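Local coordinates for Peptide/nickel transport system substrate-binding protein (Listeria monocytogenes serotype 1/2a, PDB 5KZT) that binds a peptide as an OppA-type solute-binding protein and probably delivers it to a membrane peptide transporter, at residues A[36-44]-A[513-521]. Sequence-based numbering, arbitrary orientation.
Sequences QVGLNVVNQ and NPFGPDYTY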
# COMPACT_ATOMS: atom_id res chain seq x y z
N GLN A 36 -2.25 0.39 -3.67
CA GLN A 36 -1.96 -0.98 -4.09
C GLN A 36 -2.30 -1.25 -5.56
O GLN A 36 -1.64 -2.09 -6.18
CB GLN A 36 -2.64 -2.00 -3.17
CG GLN A 36 -4.12 -2.22 -3.39
CD GLN A 36 -4.67 -3.33 -2.49
OE1 GLN A 36 -5.63 -3.11 -1.76
NE2 GLN A 36 -4.06 -4.51 -2.53
N VAL A 37 -3.28 -0.54 -6.11
CA VAL A 37 -3.71 -0.78 -7.50
C VAL A 37 -2.67 -0.25 -8.48
O VAL A 37 -2.18 -1.00 -9.34
CB VAL A 37 -5.10 -0.16 -7.79
CG1 VAL A 37 -5.46 -0.24 -9.28
CG2 VAL A 37 -6.16 -0.85 -6.95
N GLY A 38 -2.32 1.01 -8.32
CA GLY A 38 -1.31 1.64 -9.13
C GLY A 38 0.09 1.08 -8.96
O GLY A 38 0.83 0.95 -9.93
N LEU A 39 0.48 0.74 -7.73
CA LEU A 39 1.83 0.17 -7.50
C LEU A 39 1.96 -1.21 -8.12
O LEU A 39 3.03 -1.58 -8.59
CB LEU A 39 2.17 0.12 -6.02
CG LEU A 39 2.41 1.52 -5.44
CD1 LEU A 39 2.40 1.44 -3.94
CD2 LEU A 39 3.70 2.16 -5.91
N ASN A 40 0.86 -1.95 -8.14
CA ASN A 40 0.84 -3.25 -8.82
C ASN A 40 0.98 -3.08 -10.34
O ASN A 40 1.72 -3.82 -10.96
CB ASN A 40 -0.43 -4.01 -8.49
CG ASN A 40 -0.40 -5.45 -9.00
OD1 ASN A 40 0.45 -6.25 -8.59
ND2 ASN A 40 -1.31 -5.76 -9.91
N VAL A 41 0.31 -2.08 -10.92
CA VAL A 41 0.47 -1.78 -12.37
C VAL A 41 1.93 -1.48 -12.72
O VAL A 41 2.53 -2.15 -13.58
CB VAL A 41 -0.44 -0.62 -12.84
CG1 VAL A 41 -0.12 -0.19 -14.28
CG2 VAL A 41 -1.90 -1.03 -12.76
N VAL A 42 2.52 -0.48 -12.06
CA VAL A 42 3.89 -0.10 -12.39
C VAL A 42 4.91 -1.22 -12.09
O VAL A 42 5.97 -1.27 -12.73
CB VAL A 42 4.35 1.24 -11.76
CG1 VAL A 42 3.45 2.37 -12.21
CG2 VAL A 42 4.43 1.16 -10.26
N ASN A 43 4.60 -2.12 -11.16
CA ASN A 43 5.48 -3.28 -10.95
C ASN A 43 5.59 -4.24 -12.15
O ASN A 43 6.60 -4.95 -12.28
CB ASN A 43 5.09 -4.08 -9.72
CG ASN A 43 6.21 -4.98 -9.26
OD1 ASN A 43 7.34 -4.52 -9.06
ND2 ASN A 43 5.92 -6.27 -9.10
N GLN A 44 4.58 -4.26 -13.01
CA GLN A 44 4.62 -5.11 -14.21
C GLN A 44 5.31 -4.43 -15.39
O GLN A 44 5.87 -5.10 -16.26
CB GLN A 44 3.21 -5.49 -14.65
CG GLN A 44 2.24 -5.84 -13.54
CD GLN A 44 2.78 -6.84 -12.52
OE1 GLN A 44 3.49 -7.78 -12.87
NE2 GLN A 44 2.41 -6.65 -11.27
N ASN A 513 3.72 -11.33 -3.94
CA ASN A 513 4.79 -10.76 -3.14
C ASN A 513 4.36 -10.54 -1.70
O ASN A 513 3.24 -10.09 -1.46
CB ASN A 513 5.25 -9.47 -3.79
CG ASN A 513 5.80 -9.72 -5.19
OD1 ASN A 513 6.60 -10.63 -5.38
ND2 ASN A 513 5.36 -8.94 -6.17
N PRO A 514 5.24 -10.86 -0.72
CA PRO A 514 4.87 -10.69 0.68
C PRO A 514 4.87 -9.23 1.16
O PRO A 514 4.37 -8.97 2.23
CB PRO A 514 5.93 -11.48 1.43
CG PRO A 514 7.12 -11.45 0.55
CD PRO A 514 6.58 -11.46 -0.87
N PHE A 515 5.45 -8.33 0.38
CA PHE A 515 5.41 -6.89 0.68
C PHE A 515 5.73 -6.18 -0.62
O PHE A 515 6.07 -6.83 -1.62
CB PHE A 515 6.40 -6.52 1.80
CG PHE A 515 7.81 -7.00 1.57
CD1 PHE A 515 8.68 -6.31 0.74
CD2 PHE A 515 8.27 -8.16 2.21
CE1 PHE A 515 9.98 -6.75 0.51
CE2 PHE A 515 9.57 -8.61 2.01
CZ PHE A 515 10.43 -7.91 1.15
N GLY A 516 5.60 -4.88 -0.63
CA GLY A 516 5.70 -4.13 -1.88
C GLY A 516 4.53 -4.39 -2.82
O GLY A 516 3.51 -4.95 -2.40
N PRO A 517 4.65 -3.99 -4.11
CA PRO A 517 3.60 -4.27 -5.09
C PRO A 517 3.10 -5.72 -5.01
O PRO A 517 3.91 -6.64 -4.89
CB PRO A 517 4.29 -4.01 -6.43
CG PRO A 517 5.33 -2.98 -6.12
CD PRO A 517 5.78 -3.24 -4.70
N ASP A 518 1.79 -5.91 -5.09
CA ASP A 518 1.17 -7.18 -4.69
C ASP A 518 1.58 -8.43 -5.50
O ASP A 518 1.80 -9.50 -4.93
CB ASP A 518 -0.34 -7.04 -4.68
CG ASP A 518 -0.85 -6.26 -3.46
OD1 ASP A 518 -0.21 -5.28 -3.01
OD2 ASP A 518 -1.92 -6.63 -2.93
N TYR A 519 1.68 -8.28 -6.81
CA TYR A 519 1.97 -9.40 -7.71
C TYR A 519 3.11 -9.10 -8.66
O TYR A 519 3.42 -7.94 -8.94
CB TYR A 519 0.72 -9.79 -8.50
CG TYR A 519 -0.36 -10.36 -7.64
CD1 TYR A 519 -1.31 -9.54 -7.03
CD2 TYR A 519 -0.44 -11.74 -7.40
CE1 TYR A 519 -2.32 -10.07 -6.23
CE2 TYR A 519 -1.43 -12.27 -6.57
CZ TYR A 519 -2.36 -11.44 -5.99
OH TYR A 519 -3.37 -11.98 -5.19
N THR A 520 3.74 -10.17 -9.12
CA THR A 520 4.70 -10.09 -10.23
C THR A 520 4.26 -11.15 -11.23
O THR A 520 4.35 -12.35 -10.95
CB THR A 520 6.13 -10.34 -9.77
OG1 THR A 520 6.49 -9.35 -8.78
CG2 THR A 520 7.11 -10.26 -10.96
N TYR A 521 3.76 -10.69 -12.38
CA TYR A 521 3.26 -11.59 -13.42
C TYR A 521 4.35 -12.06 -14.38
O TYR A 521 4.04 -12.87 -15.28
CB TYR A 521 2.16 -10.92 -14.25
CG TYR A 521 1.03 -10.35 -13.44
CD1 TYR A 521 0.43 -11.07 -12.39
CD2 TYR A 521 0.53 -9.10 -13.73
CE1 TYR A 521 -0.62 -10.54 -11.65
CE2 TYR A 521 -0.53 -8.56 -13.00
CZ TYR A 521 -1.10 -9.27 -11.96
OH TYR A 521 -2.13 -8.69 -11.25
O HOH W 1 0.33 -3.42 -4.91
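The side-chain amide of Q44 lies over one face of the Y521 ring, the two planes 32° apart, with Q44 CD 3.4 Å from Y521 CD2. The amide plane of N40 is nearly perpendicular to that ring, and its ND2 gives a weak hydrogen bond to the Y521 hydroxyl. The other end of the N40 amide serves a second tyrosine: OD1 sits at the edge of the Y519 ring, near its plane, and accepts a hydrogen bond from the backbone N-H of Y519, OD1 to N 3.0 Å. A bend in the middle of the Q44 chain folds it back so that its amide bridges the helix and the 519-521 backbone. Its OE1 takes the Y521 N-H in a nearly straight bond of 3.0 Å (175°) to Y521 N, while NE2 gives one bond to its own helix, at N40 O, and another to Y519 O at 2.8 Å. That carbonyl is gripped twice, because N43 ND2 reaches Y519 O at 3.0 Å from the opposite face of its plane. N43 ND2 also makes a weak bond with T520 OG1. N513 ND2 donates to T520 OG1 and to P517 O, while its OD1 is bonded to Q511 NE2. P517 packs crosswise on N43, its CB 3.4 Å from N43 CB. Toward the start of the helix, a water donates to both Q36 O and D518 OD1, whereas Q36 OE1 bonds the backbone of the bound peptide. The asparagine and glutamine amides thus tie the peptide-contacting helix 36-45 to the hairpin of strands 511-512 and 519-520, near the C terminus. P164 touches L39, V42 and P517, F194 of strand 194-197 packs on Q44 and Y521, and Y519 extends its hydroxyl to R247 of strand 247-250.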